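Local atomic coordinates of adhesion protein (Streptococcus pseudopneumoniae 5247, PDB entry 7LM5), a protein that binds zinc and, as the solute-binding component of an ATP-binding cassette transporter, probably captures the metal outside the cell for uptake. Residues A49-S54 / E75-S80; F67-H72 / V90-A95; P175-A180 / I283-L288; Q182-T187 / Y230-I235. The protein carries 1 engineered substitution. All coordinates share one frame; numbering follows the deposited sequence.

Contact 1 (A49-S54 / E75-S80); sequences ASFEPS and ESWAGS. Engineered in segment 49-54: Ala49 (natural residue His).
Two surface loops of the N-terminal half, one following strand 38-41 and the other strand 66-69, meet where Pro53 lies on the indole of Trp77. The evidence for a CH-pi contact is direct: Pro53 CG stands 3.5 Å from the centroid of the six-membered ring and only 4° off its normal. The neighbouring Pro53 CD sits 3.5 Å from Trp77 CE2, so the proline edge spans the fused bond and both rings of the indole. The opposite indole face rests on Glu75 CB of its own segment, 3.6 Å from the ring plane. With CG between its backbone N and carbonyl carbon (chi1 52°), Trp77 carries its ring toward 49-54, between Pro53 and Glu75 CB. Phe51 joins beside the pyrrole side and crosses the tryptophan at about a right angle, its CB 3.7 Å from Trp77 NE1. That indole nitrogen is buried by the contact without any polar partner in the model. Phe51 is poorly ordered, so its outer ring atoms support less than Pro53 does; its side chain lies about 7 Å from a bound zinc ion. Glu75 turns its carboxylate to Ser21 and to the backbone N of Ser71. With Ser54 at the N-cap of helix 55-62 straight after the proline, the whole is proline-over-indole CH-pi packing between two loops that leave the C-terminal ends of parallel strands.

Contact 2 (F67-H72 / V90-A95); sequences FVYHSH and VKVLEA. With ZN (zinc ion), chain E.
Strands 67-69 and 91-94 run parallel, their axes 4.7 Å apart and inclined by 20°, and pair in the order Phe67 with Val92, Val68 with Leu93 and Tyr69 with Glu94. They belong to a parallel four-stranded sheet, in which 91-94 is an outermost strand. Four backbone bonds weave between them: Phe67 N to Lys91 O, Leu93 N to Phe67 O, Tyr69 N to Leu93 O, and Ala95 N to Tyr69 O, the last being the shortest at 2.6 Å.

Val68 and Leu93 share one face of the sheet, where Val68 packs on helix 23-33 and Leu93 on helix 130-147. Phe67, Tyr69, Val92 and Glu94 occupy the other. There Val92 CG1 touches two rings at their edges, 3.6 Å from both Phe67 CD2 and Tyr69 CE1. The Tyr69 ring, swung over the neighbouring strand by a chi1 of 71°, takes Glu94 CA over one face in a CH-pi contact, with the ring and carboxylate planes only 16° apart.

At the C-terminal end of strand 91-94, the extended side chain of Glu94 reaches a zinc ion and chelates it through OE1 at 2.4 Å and OE2 at 2.2 Å. His72, from the loop after strand 67-69, adds ND1, and two waters complete the ligands seen. Glu94 OE2 also accepts a hydrogen bond from the backbone N-H of His72, which approaches from above the carboxylate plane and ties the two protein ligands together. One of the zinc-bound waters makes a weak hydrogen bond to Tyr69 OH, at 3.3 Å.

Contact 3 (P175-A180 / I283-L288); sequences PKFEKA and ILAEEL. With ZN (zinc ion), chain H.
The carbonyl oxygens of Phe177 and Ala180, two residues that pack against Ala285 and Leu288 of helix 273-288, both accept hydrogen bonds from Lys183 NZ, with Glu178 O as a weaker third partner. The ammonium thus gathers carbonyls near the end of helix 152-178, and its charge would probably suit the negative end of that helix dipole.

Across the contact itself there is no hydrogen bond, and the packing is apolar. Phe177, with CG anti to its own carbonyl carbon (chi1 -72°), sends the far end of its ring into the opposing helix: CE1 lies 3.6 Å from Ala285 CA, while CZ lies 3.8 Å from Ala285 CB. The small alanine lets the ring come close to the helix backbone. Leu288 CD1 meets the ring at its edge, 3.8 Å from Phe177 CE1, and Leu284 CG approaches the same carbon obliquely at 4.0 Å. Just past the helix, Ala180 CB abuts Leu288 CB at 3.9 Å.

Glu286 points away from this interface and holds a zinc ion through OE2 alone, at 2.1 Å; OE1, 2.9 Å from the same zinc, is too distant to count as a ligand.

Leu201 packs on Phe177 as well, and Leu284 and Leu288 continue onto Phe185 of strand 184-187. The contact therefore joins the C-terminal end of helix 152-178 and the residues just after it to helix 273-288, which itself lies on the C-terminal parallel sheet.

Contact 4 (Q182-T187 / Y230-I235); sequences QKTFVT and YKVKTI
Gln182 faces Tyr230 with its amide turned so that NE2 donates to Tyr230 O at 2.8 Å, with the N-H almost perfectly aligned at 176°. The bond lies in the plane of the carbonyl and in that of the amide. A bend at chi2 (68°) folds the side chain back, and OE1 accepts a hydrogen bond from Thr184 N at 3.0 Å, from above the amide's carbonyl plane.

At the start of strand 184-187, Thr184 crosses Tyr230 obliquely and Val232 at about a right angle. Its CG2 makes the closest approaches, 3.8 Å from Tyr230 CB and 3.7 Å from Val232 CG2. Val232 presents its other methyl to Val186, again nearly perpendicular, with CG1 3.9 Å from Val186 CG2. Val186 CG1 lies more loosely beside Ile235 CG1, at 4.3 Å. Helix 217-229 packs on these valines through Val227, as expected where parallel strands 184-187 and 234-237 are neighbours in an alpha/beta sheet.

Chemically, the amide ties the chain before strand 184-187 to the turn after helix 217-229, using its donor and acceptor ends on different backbone groups, which disfavours a flipped amide; beyond it the contact is apolar, largely methyl on methyl.

Overall arrangement
The contacts form two pairs on opposite sides of the chain's centre, as in the two-lobed fold of this family. Contacts 1 and 2, centres 12 Å apart, interleave along the chain in the N-terminal half and touch where Trp77 packs on Phe67. Contacts 3 and 4, also 12 Å apart, belong to the C-terminal half, contact 4 lying between the segments of contact 3 in sequence. Contacts of different pairs have centres 33 to 35 Å apart and do not touch; their nearest atoms are about 14 to 20 Å apart. Each lobe has its own parallel four-stranded sheet, and the long helix 152-178 probably links them, as in related proteins. Zinc bound by His125, His189 and Glu264 is consistent with capture between lobes.

Contact 1 (A49-S54 / E75-S80)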
loop_
_atom_site.group_PDB
_atom_site.type_symbol
_atom_site.label_atom_id
_atom_site.label_comp_id
_atom_site.label_asym_id
_atom_site.label_seq_id
_atom_site.Cartn_x
_atom_site.Cartn_y
_atom_site.Cartn_z
ATOM N N ALA A 49 3.912 9.576 3.429
ATOM C CA ALA A 49 3.231 10.758 2.914
ATOM C C ALA A 49 4.235 11.846 2.545
ATOM O O ALA A 49 4.408 12.174 1.371
ATOM C CB ALA A 49 2.231 11.280 3.933
ATOM N N SER A 50 4.893 12.410 3.562
ATOM C CA SER A 50 5.927 13.406 3.304
ATOM C C SER A 50 7.201 12.762 2.770
ATOM O O SER A 50 7.897 13.364 1.944
ATOM C CB SER A 50 6.222 14.199 4.577
ATOM O OG SER A 50 6.612 13.341 5.635
ATOM N N PHE A 51 7.512 11.550 3.225
ATOM C CA PHE A 51 8.673 10.769 2.773
ATOM C C PHE A 51 9.929 11.604 3.027
ATOM O O PHE A 51 10.054 12.173 4.121
ATOM C CB PHE A 51 8.455 10.323 1.332
ATOM C CG PHE A 51 7.343 9.328 1.172
ATOM C CD1 PHE A 51 7.492 8.026 1.619
ATOM C CD2 PHE A 51 6.150 9.693 0.571
ATOM C CE1 PHE A 51 6.472 7.107 1.474
ATOM C CE2 PHE A 51 5.125 8.777 0.423
ATOM C CZ PHE A 51 5.287 7.482 0.875
ATOM N N GLU A 52 10.854 11.705 2.068
ATOM C CA GLU A 52 12.131 12.390 2.238
ATOM C C GLU A 52 12.861 11.829 3.452
ATOM O O GLU A 52 12.900 12.478 4.506
ATOM C CB GLU A 52 11.928 13.900 2.377
ATOM C CG GLU A 52 11.236 14.538 1.189
ATOM C CD GLU A 52 10.836 15.974 1.452
ATOM O OE1 GLU A 52 11.133 16.485 2.552
ATOM O OE2 GLU A 52 10.221 16.590 0.560
ATOM N N PRO A 53 13.440 10.634 3.347
ATOM C CA PRO A 53 14.103 10.030 4.508
ATOM C C PRO A 53 15.273 10.875 4.992
ATOM O O PRO A 53 15.812 11.719 4.273
ATOM C CB PRO A 53 14.574 8.667 3.982
ATOM C CG PRO A 53 14.619 8.824 2.494
ATOM C CD PRO A 53 13.512 9.773 2.155
ATOM N N SER A 54 15.660 10.631 6.242
ATOM C CA SER A 54 16.677 11.435 6.901
ATOM C C SER A 54 18.039 11.227 6.240
ATOM O O SER A 54 18.213 10.402 5.338
ATOM C CB SER A 54 16.740 11.091 8.387
ATOM O OG SER A 54 17.181 9.758 8.583
ATOM N N GLU A 75 7.736 6.181 -3.626
ATOM C CA GLU A 75 9.041 6.636 -3.148
ATOM C C GLU A 75 9.811 7.195 -4.341
ATOM O O GLU A 75 10.680 6.546 -4.930
ATOM C CB GLU A 75 9.800 5.503 -2.469
ATOM C CG GLU A 75 9.056 4.826 -1.327
ATOM C CD GLU A 75 8.231 3.638 -1.786
ATOM O OE1 GLU A 75 7.890 3.571 -2.985
ATOM O OE2 GLU A 75 7.930 2.764 -0.945
ATOM N N SER A 76 9.474 8.435 -4.705
ATOM C CA SER A 76 10.131 9.076 -5.839
ATOM C C SER A 76 11.600 9.359 -5.552
ATOM O O SER A 76 12.411 9.426 -6.483
ATOM C CB SER A 76 9.405 10.370 -6.206
ATOM O OG SER A 76 8.062 10.112 -6.573
ATOM N N TRP A 77 11.961 9.523 -4.279
ATOM C CA TRP A 77 13.348 9.761 -3.902
ATOM C C TRP A 77 14.245 8.556 -4.147
ATOM O O TRP A 77 15.471 8.707 -4.130
ATOM C CB TRP A 77 13.424 10.167 -2.429
ATOM C CG TRP A 77 12.709 9.219 -1.516
ATOM C CD1 TRP A 77 11.407 9.293 -1.116
ATOM C CD2 TRP A 77 13.255 8.051 -0.892
ATOM N NE1 TRP A 77 11.108 8.245 -0.280
ATOM C CE2 TRP A 77 12.226 7.467 -0.127
ATOM C CE3 TRP A 77 14.514 7.443 -0.905
ATOM C CZ2 TRP A 77 12.417 6.306 0.619
ATOM C CZ3 TRP A 77 14.702 6.289 -0.164
ATOM C CH2 TRP A 77 13.658 5.734 0.588
ATOM N N ALA A 78 13.670 7.371 -4.373
ATOM C CA ALA A 78 14.486 6.186 -4.613
ATOM C C ALA A 78 15.220 6.265 -5.946
ATOM O O ALA A 78 16.274 5.640 -6.109
ATOM C CB ALA A 78 13.617 4.931 -4.560
ATOM N N GLY A 79 14.685 7.023 -6.906
ATOM C CA GLY A 79 15.328 7.146 -8.203
ATOM C C GLY A 79 16.609 7.951 -8.185
ATOM O O GLY A 79 17.445 7.784 -9.080
ATOM N N SER A 80 16.786 8.820 -7.189
ATOM C CA SER A 80 17.989 9.636 -7.096
ATOM C C SER A 80 19.158 8.905 -6.450
ATOM O O SER A 80 20.268 9.447 -6.429
ATOM C CB SER A 80 17.697 10.920 -6.314
ATOM O OG SER A 80 17.315 10.629 -4.981
#

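Contact 2 (F67-H72 / V90-A95)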
loop_
_atom_site.group_PDB
_atom_site.type_symbol
_atom_site.label_atom_id
_atom_site.label_comp_id
_atom_site.label_asym_id
_atom_site.label_seq_id
_atom_site.Cartn_x
_atom_site.Cartn_y
_atom_site.Cartn_z
ATOM N N PHE A 67 18.332 -2.793 -0.683
ATOM C CA PHE A 67 17.294 -1.830 -0.344
ATOM C C PHE A 67 16.090 -2.073 -1.243
ATOM O O PHE A 67 16.220 -2.083 -2.471
ATOM C CB PHE A 67 17.788 -0.389 -0.494
ATOM C CG PHE A 67 16.699 0.636 -0.350
ATOM C CD1 PHE A 67 16.100 0.859 0.878
ATOM C CD2 PHE A 67 16.271 1.370 -1.444
ATOM C CE1 PHE A 67 15.092 1.799 1.013
ATOM C CE2 PHE A 67 15.265 2.313 -1.314
ATOM C CZ PHE A 67 14.675 2.527 -0.085
ATOM N N VAL A 68 14.925 -2.268 -0.631
ATOM C CA VAL A 68 13.697 -2.580 -1.349
ATOM C C VAL A 68 12.704 -1.452 -1.120
ATOM O O VAL A 68 12.462 -1.054 0.026
ATOM C CB VAL A 68 13.100 -3.928 -0.899
ATOM C CG1 VAL A 68 11.994 -4.365 -1.850
ATOM C CG2 VAL A 68 14.185 -4.991 -0.808
ATOM N N TYR A 69 12.134 -0.938 -2.206
ATOM C CA TYR A 69 11.074 0.056 -2.142
ATOM C C TYR A 69 9.929 -0.384 -3.045
ATOM O O TYR A 69 10.073 -1.283 -3.878
ATOM C CB TYR A 69 11.581 1.454 -2.534
ATOM C CG TYR A 69 11.896 1.627 -4.003
ATOM C CD1 TYR A 69 13.094 1.168 -4.536
ATOM C CD2 TYR A 69 11.003 2.268 -4.853
ATOM C CE1 TYR A 69 13.388 1.332 -5.878
ATOM C CE2 TYR A 69 11.289 2.437 -6.194
ATOM C CZ TYR A 69 12.482 1.967 -6.702
ATOM O OH TYR A 69 12.770 2.132 -8.038
ATOM N N HIS A 70 8.777 0.261 -2.869
ATOM C CA HIS A 70 7.562 -0.152 -3.560
ATOM C C HIS A 70 7.597 0.198 -5.043
ATOM O O HIS A 70 7.637 -0.695 -5.896
ATOM C CB HIS A 70 6.336 0.482 -2.901
ATOM C CG HIS A 70 5.041 0.124 -3.562
ATOM N ND1 HIS A 70 4.669 -1.181 -3.809
ATOM C CD2 HIS A 70 4.033 0.898 -4.027
ATOM C CE1 HIS A 70 3.486 -1.193 -4.397
ATOM N NE2 HIS A 70 3.078 0.055 -4.541
ATOM N N SER A 71 7.580 1.489 -5.363
ATOM C CA SER A 71 7.458 1.916 -6.749
ATOM C C SER A 71 7.999 3.330 -6.888
ATOM O O SER A 71 8.044 4.096 -5.921
ATOM C CB SER A 71 6.001 1.852 -7.224
ATOM O OG SER A 71 5.873 2.334 -8.550
ATOM N N HIS A 72 8.406 3.667 -8.115
ATOM C CA HIS A 72 8.825 5.033 -8.402
ATOM C C HIS A 72 7.657 6.008 -8.352
ATOM O O HIS A 72 7.880 7.217 -8.236
ATOM C CB HIS A 72 9.510 5.105 -9.768
ATOM C CG HIS A 72 8.596 4.829 -10.921
ATOM N ND1 HIS A 72 8.395 3.561 -11.424
ATOM C CD2 HIS A 72 7.835 5.657 -11.675
ATOM C CE1 HIS A 72 7.546 3.621 -12.435
ATOM N NE2 HIS A 72 7.191 4.881 -12.608
ATOM N N VAL A 90 25.190 -1.581 -2.496
ATOM C CA VAL A 90 23.762 -1.769 -2.276
ATOM C C VAL A 90 23.071 -2.049 -3.604
ATOM O O VAL A 90 23.351 -1.406 -4.625
ATOM C CB VAL A 90 23.153 -0.542 -1.572
ATOM C CG1 VAL A 90 23.367 0.726 -2.394
ATOM C CG2 VAL A 90 21.670 -0.764 -1.302
ATOM N N LYS A 91 22.177 -3.031 -3.600
ATOM C CA LYS A 91 21.370 -3.369 -4.765
ATOM C C LYS A 91 19.946 -2.904 -4.497
ATOM O O LYS A 91 19.235 -3.499 -3.681
ATOM C CB LYS A 91 21.430 -4.866 -5.060
ATOM C CG LYS A 91 22.794 -5.328 -5.545
ATOM C CD LYS A 91 22.739 -6.724 -6.136
ATOM C CE LYS A 91 24.011 -7.035 -6.906
ATOM N NZ LYS A 91 24.218 -6.074 -8.028
ATOM N N VAL A 92 19.541 -1.834 -5.173
ATOM C CA VAL A 92 18.206 -1.275 -4.998
ATOM C C VAL A 92 17.216 -2.107 -5.800
ATOM O O VAL A 92 17.422 -2.363 -6.993
ATOM C CB VAL A 92 18.177 0.200 -5.427
ATOM C CG1 VAL A 92 16.868 0.851 -5.007
ATOM C CG2 VAL A 92 19.370 0.944 -4.841
ATOM N N LEU A 93 16.137 -2.533 -5.147
ATOM C CA LEU A 93 15.122 -3.376 -5.765
ATOM C C LEU A 93 13.770 -2.681 -5.696
ATOM O O LEU A 93 13.328 -2.274 -4.616
ATOM C CB LEU A 93 15.042 -4.742 -5.075
ATOM C CG LEU A 93 16.342 -5.527 -4.888
ATOM C CD1 LEU A 93 16.049 -6.866 -4.229
ATOM C CD2 LEU A 93 17.068 -5.726 -6.213
ATOM N N GLU A 94 13.117 -2.548 -6.847
ATOM C CA GLU A 94 11.764 -2.007 -6.922
ATOM C C GLU A 94 10.786 -3.172 -6.796
ATOM O O GLU A 94 10.664 -3.992 -7.711
ATOM C CB GLU A 94 11.561 -1.246 -8.229
ATOM C CG GLU A 94 10.262 -0.464 -8.310
ATOM C CD GLU A 94 10.147 0.323 -9.598
ATOM O OE1 GLU A 94 10.998 0.127 -10.491
ATOM O OE2 GLU A 94 9.209 1.140 -9.720
ATOM N N ALA A 95 10.090 -3.243 -5.658
ATOM C CA ALA A 95 9.279 -4.413 -5.338
ATOM C C ALA A 95 8.109 -4.610 -6.295
ATOM O O ALA A 95 7.585 -5.725 -6.385
ATOM C CB ALA A 95 8.759 -4.315 -3.904
HETATM ZN ZN ZN E . 9.801 1.871 -11.661
HETATM O O HOH W 1 11.539 2.894 -11.027
HETATM O O HOH W 2 8.291 0.521 -12.196
#

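Contact 3 (P175-A180 / I283-L288)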
loop_
_atom_site.group_PDB
_atom_site.type_symbol
_atom_site.label_atom_id
_atom_site.label_comp_id
_atom_site.label_asym_id
_atom_site.label_seq_id
_atom_site.Cartn_x
_atom_site.Cartn_y
_atom_site.Cartn_z
ATOM N N PRO A 175 -17.570 -13.452 -1.461
ATOM C CA PRO A 175 -19.020 -13.509 -1.218
ATOM C C PRO A 175 -19.507 -12.488 -0.206
ATOM O O PRO A 175 -20.696 -12.146 -0.222
ATOM C CB PRO A 175 -19.239 -14.942 -0.712
ATOM C CG PRO A 175 -17.933 -15.329 -0.127
ATOM C CD PRO A 175 -16.901 -14.685 -1.001
ATOM N N LYS A 176 -18.632 -11.986 0.670
ATOM C CA LYS A 176 -19.065 -11.015 1.670
ATOM C C LYS A 176 -19.360 -9.656 1.050
ATOM O O LYS A 176 -20.196 -8.909 1.569
ATOM C CB LYS A 176 -18.009 -10.886 2.766
ATOM C CG LYS A 176 -17.892 -12.113 3.658
ATOM C CD LYS A 176 -16.818 -11.930 4.718
ATOM C CE LYS A 176 -16.840 -13.070 5.723
ATOM N NZ LYS A 176 -16.704 -14.397 5.062
ATOM N N PHE A 177 -18.688 -9.314 -0.049
ATOM C CA PHE A 177 -18.947 -8.052 -0.729
ATOM C C PHE A 177 -19.981 -8.174 -1.839
ATOM O O PHE A 177 -20.571 -7.159 -2.229
ATOM C CB PHE A 177 -17.647 -7.480 -1.305
ATOM C CG PHE A 177 -16.704 -6.949 -0.262
ATOM C CD1 PHE A 177 -17.013 -5.803 0.452
ATOM C CD2 PHE A 177 -15.503 -7.591 -0.000
ATOM C CE1 PHE A 177 -16.147 -5.309 1.411
ATOM C CE2 PHE A 177 -14.633 -7.102 0.959
ATOM C CZ PHE A 177 -14.956 -5.959 1.664
ATOM N N GLU A 178 -20.215 -9.383 -2.356
ATOM C CA GLU A 178 -21.251 -9.561 -3.369
ATOM C C GLU A 178 -22.639 -9.345 -2.781
ATOM O O GLU A 178 -23.529 -8.811 -3.454
ATOM C CB GLU A 178 -21.150 -10.951 -3.996
ATOM C CG GLU A 178 -19.935 -11.159 -4.881
ATOM C CD GLU A 178 -19.891 -12.548 -5.486
ATOM O OE1 GLU A 178 -20.970 -13.107 -5.771
ATOM O OE2 GLU A 178 -18.777 -13.083 -5.671
ATOM N N LYS A 179 -22.845 -9.755 -1.529
ATOM C CA LYS A 179 -24.140 -9.601 -0.881
ATOM C C LYS A 179 -24.342 -8.219 -0.276
ATOM O O LYS A 179 -25.444 -7.927 0.203
ATOM C CB LYS A 179 -24.312 -10.665 0.208
ATOM C CG LYS A 179 -23.307 -10.559 1.345
ATOM C CD LYS A 179 -23.496 -11.677 2.359
ATOM C CE LYS A 179 -22.498 -11.563 3.502
ATOM N NZ LYS A 179 -22.592 -12.714 4.443
ATOM N N ALA A 180 -23.320 -7.367 -0.285
ATOM C CA ALA A 180 -23.435 -6.039 0.303
ATOM C C ALA A 180 -24.339 -5.163 -0.555
ATOM O O ALA A 180 -24.080 -4.968 -1.747
ATOM C CB ALA A 180 -22.054 -5.406 0.449
ATOM N N ILE A 283 -13.601 -4.750 8.639
ATOM C CA ILE A 283 -14.225 -3.485 9.019
ATOM C C ILE A 283 -15.032 -2.925 7.855
ATOM O O ILE A 283 -16.138 -2.401 8.039
ATOM C CB ILE A 283 -13.154 -2.485 9.498
ATOM C CG1 ILE A 283 -12.489 -2.984 10.782
ATOM C CG2 ILE A 283 -13.758 -1.103 9.706
ATOM C CD1 ILE A 283 -11.337 -2.118 11.247
ATOM N N LEU A 284 -14.500 -3.044 6.637
ATOM C CA LEU A 284 -15.192 -2.512 5.467
ATOM C C LEU A 284 -16.400 -3.363 5.099
ATOM O O LEU A 284 -17.447 -2.830 4.713
ATOM C CB LEU A 284 -14.221 -2.416 4.290
ATOM C CG LEU A 284 -14.773 -1.878 2.970
ATOM C CD1 LEU A 284 -15.238 -0.438 3.129
ATOM C CD2 LEU A 284 -13.728 -1.993 1.869
ATOM N N ALA A 285 -16.278 -4.688 5.215
ATOM C CA ALA A 285 -17.369 -5.568 4.807
ATOM C C ALA A 285 -18.559 -5.460 5.753
ATOM O O ALA A 285 -19.714 -5.528 5.314
ATOM C CB ALA A 285 -16.876 -7.012 4.726
ATOM N N GLU A 286 -18.303 -5.296 7.053
ATOM C CA GLU A 286 -19.403 -5.192 8.007
ATOM C C GLU A 286 -20.138 -3.864 7.878
ATOM O O GLU A 286 -21.331 -3.785 8.188
ATOM C CB GLU A 286 -18.888 -5.379 9.434
ATOM C CG GLU A 286 -18.387 -6.784 9.729
ATOM C CD GLU A 286 -18.172 -7.029 11.210
ATOM O OE1 GLU A 286 -18.445 -6.112 12.012
ATOM O OE2 GLU A 286 -17.733 -8.141 11.570
ATOM N N GLU A 287 -19.449 -2.816 7.424
ATOM C CA GLU A 287 -20.102 -1.527 7.233
ATOM C C GLU A 287 -20.953 -1.511 5.968
ATOM O O GLU A 287 -22.052 -0.946 5.964
ATOM C CB GLU A 287 -19.056 -0.411 7.188
ATOM C CG GLU A 287 -19.592 0.938 6.725
ATOM C CD GLU A 287 -20.620 1.526 7.674
ATOM O OE1 GLU A 287 -20.602 1.176 8.873
ATOM O OE2 GLU A 287 -21.448 2.343 7.217
ATOM N N LEU A 288 -20.466 -2.135 4.892
ATOM C CA LEU A 288 -21.174 -2.097 3.617
ATOM C C LEU A 288 -22.465 -2.905 3.634
ATOM O O LEU A 288 -23.317 -2.701 2.763
ATOM C CB LEU A 288 -20.263 -2.594 2.496
ATOM C CG LEU A 288 -19.077 -1.691 2.146
ATOM C CD1 LEU A 288 -18.328 -2.234 0.940
ATOM C CD2 LEU A 288 -19.539 -0.263 1.901
HETATM ZN ZN ZN H . -17.929 -8.532 13.594
#

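Contact 4 (Q182-T187 / Y230-I235)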
loop_
_atom_site.group_PDB
_atom_site.type_symbol
_atom_site.label_atom_id
_atom_site.label_comp_id
_atom_site.label_asym_id
_atom_site.label_seq_id
_atom_site.Cartn_x
_atom_site.Cartn_y
_atom_site.Cartn_z
ATOM N N GLN A 182 -24.769 -1.953 -0.071
ATOM C CA GLN A 182 -24.011 -0.725 -0.271
ATOM C C GLN A 182 -22.621 -1.089 -0.778
ATOM O O GLN A 182 -21.863 -1.774 -0.083
ATOM C CB GLN A 182 -23.918 0.080 1.026
ATOM C CG GLN A 182 -22.985 1.284 0.957
ATOM C CD GLN A 182 -23.495 2.375 0.033
ATOM O OE1 GLN A 182 -23.379 2.277 -1.190
ATOM N NE2 GLN A 182 -24.062 3.426 0.616
ATOM N N LYS A 183 -22.294 -0.643 -1.988
ATOM C CA LYS A 183 -20.985 -0.885 -2.580
ATOM C C LYS A 183 -20.174 0.394 -2.730
ATOM O O LYS A 183 -19.165 0.400 -3.445
ATOM C CB LYS A 183 -21.136 -1.580 -3.935
ATOM C CG LYS A 183 -21.948 -2.866 -3.880
ATOM C CD LYS A 183 -21.798 -3.675 -5.158
ATOM C CE LYS A 183 -22.739 -4.868 -5.171
ATOM N NZ LYS A 183 -22.557 -5.746 -3.982
ATOM N N THR A 184 -20.583 1.473 -2.067
ATOM C CA THR A 184 -19.914 2.762 -2.148
ATOM C C THR A 184 -19.444 3.176 -0.761
ATOM O O THR A 184 -20.216 3.123 0.201
ATOM C CB THR A 184 -20.845 3.827 -2.735
ATOM O OG1 THR A 184 -21.168 3.489 -4.089
ATOM C CG2 THR A 184 -20.181 5.190 -2.706
ATOM N N PHE A 185 -18.179 3.582 -0.661
ATOM C CA PHE A 185 -17.613 4.028 0.603
ATOM C C PHE A 185 -16.647 5.176 0.348
ATOM O O PHE A 185 -16.128 5.348 -0.757
ATOM C CB PHE A 185 -16.913 2.880 1.350
ATOM C CG PHE A 185 -15.700 2.335 0.647
ATOM C CD1 PHE A 185 -15.832 1.528 -0.472
ATOM C CD2 PHE A 185 -14.428 2.609 1.123
ATOM C CE1 PHE A 185 -14.715 1.020 -1.115
ATOM C CE2 PHE A 185 -13.307 2.104 0.486
ATOM C CZ PHE A 185 -13.452 1.308 -0.634
ATOM N N VAL A 186 -16.417 5.972 1.391
ATOM C CA VAL A 186 -15.572 7.158 1.318
ATOM C C VAL A 186 -14.495 7.050 2.387
ATOM O O VAL A 186 -14.796 6.742 3.547
ATOM C CB VAL A 186 -16.388 8.453 1.501
ATOM C CG1 VAL A 186 -15.479 9.672 1.441
ATOM C CG2 VAL A 186 -17.485 8.543 0.448
ATOM N N THR A 187 -13.246 7.302 2.002
ATOM C CA THR A 187 -12.109 7.195 2.904
ATOM C C THR A 187 -11.361 8.522 2.971
ATOM O O THR A 187 -11.601 9.442 2.184
ATOM C CB THR A 187 -11.165 6.067 2.469
ATOM O OG1 THR A 187 -10.696 6.318 1.137
ATOM C CG2 THR A 187 -11.893 4.733 2.502
ATOM N N TYR A 230 -25.125 8.439 -3.133
ATOM C CA TYR A 230 -25.053 7.003 -2.903
ATOM C C TYR A 230 -25.357 6.619 -1.459
ATOM O O TYR A 230 -25.067 5.486 -1.059
ATOM C CB TYR A 230 -23.675 6.482 -3.318
ATOM C CG TYR A 230 -23.344 6.788 -4.763
ATOM C CD1 TYR A 230 -23.739 5.931 -5.781
ATOM C CD2 TYR A 230 -22.651 7.941 -5.109
ATOM C CE1 TYR A 230 -23.446 6.211 -7.104
ATOM C CE2 TYR A 230 -22.355 8.229 -6.429
ATOM C CZ TYR A 230 -22.754 7.360 -7.422
ATOM O OH TYR A 230 -22.461 7.642 -8.738
ATOM N N LYS A 231 -25.935 7.537 -0.680
ATOM C CA LYS A 231 -26.397 7.260 0.681
ATOM C C LYS A 231 -25.267 6.740 1.567
ATOM O O LYS A 231 -25.446 5.809 2.354
ATOM C CB LYS A 231 -27.577 6.284 0.675
ATOM C CG LYS A 231 -28.720 6.710 -0.238
ATOM C CD LYS A 231 -30.070 6.409 0.392
ATOM C CE LYS A 231 -31.212 6.778 -0.541
ATOM N NZ LYS A 231 -31.252 5.899 -1.741
ATOM N N VAL A 232 -24.090 7.351 1.439
ATOM C CA VAL A 232 -22.950 6.965 2.261
ATOM C C VAL A 232 -23.185 7.454 3.685
ATOM O O VAL A 232 -23.404 8.649 3.918
ATOM C CB VAL A 232 -21.644 7.526 1.685
ATOM C CG1 VAL A 232 -20.460 7.089 2.533
ATOM C CG2 VAL A 232 -21.466 7.077 0.243
ATOM N N LYS A 233 -23.142 6.531 4.642
ATOM C CA LYS A 233 -23.407 6.843 6.040
ATOM C C LYS A 233 -22.146 6.888 6.892
ATOM O O LYS A 233 -22.235 7.179 8.088
ATOM C CB LYS A 233 -24.383 5.820 6.632
ATOM C CG LYS A 233 -25.600 5.542 5.766
ATOM C CD LYS A 233 -26.456 6.786 5.584
ATOM C CE LYS A 233 -27.682 6.490 4.731
ATOM N NZ LYS A 233 -28.518 5.403 5.313
ATOM N N THR A 234 -20.980 6.610 6.312
ATOM C CA THR A 234 -19.748 6.505 7.082
ATOM C C THR A 234 -18.580 7.030 6.260
ATOM O O THR A 234 -18.458 6.705 5.076
ATOM C CB THR A 234 -19.488 5.052 7.503
ATOM O OG1 THR A 234 -20.535 4.610 8.377
ATOM C CG2 THR A 234 -18.150 4.923 8.218
ATOM N N ILE A 235 -17.733 7.838 6.891
ATOM C CA ILE A 235 -16.471 8.283 6.309
ATOM C C ILE A 235 -15.347 7.606 7.079
ATOM O O ILE A 235 -15.271 7.719 8.309
ATOM C CB ILE A 235 -16.329 9.812 6.348
ATOM C CG1 ILE A 235 -17.247 10.459 5.309
ATOM C CG2 ILE A 235 -14.882 10.218 6.115
ATOM C CD1 ILE A 235 -17.161 11.969 5.276
#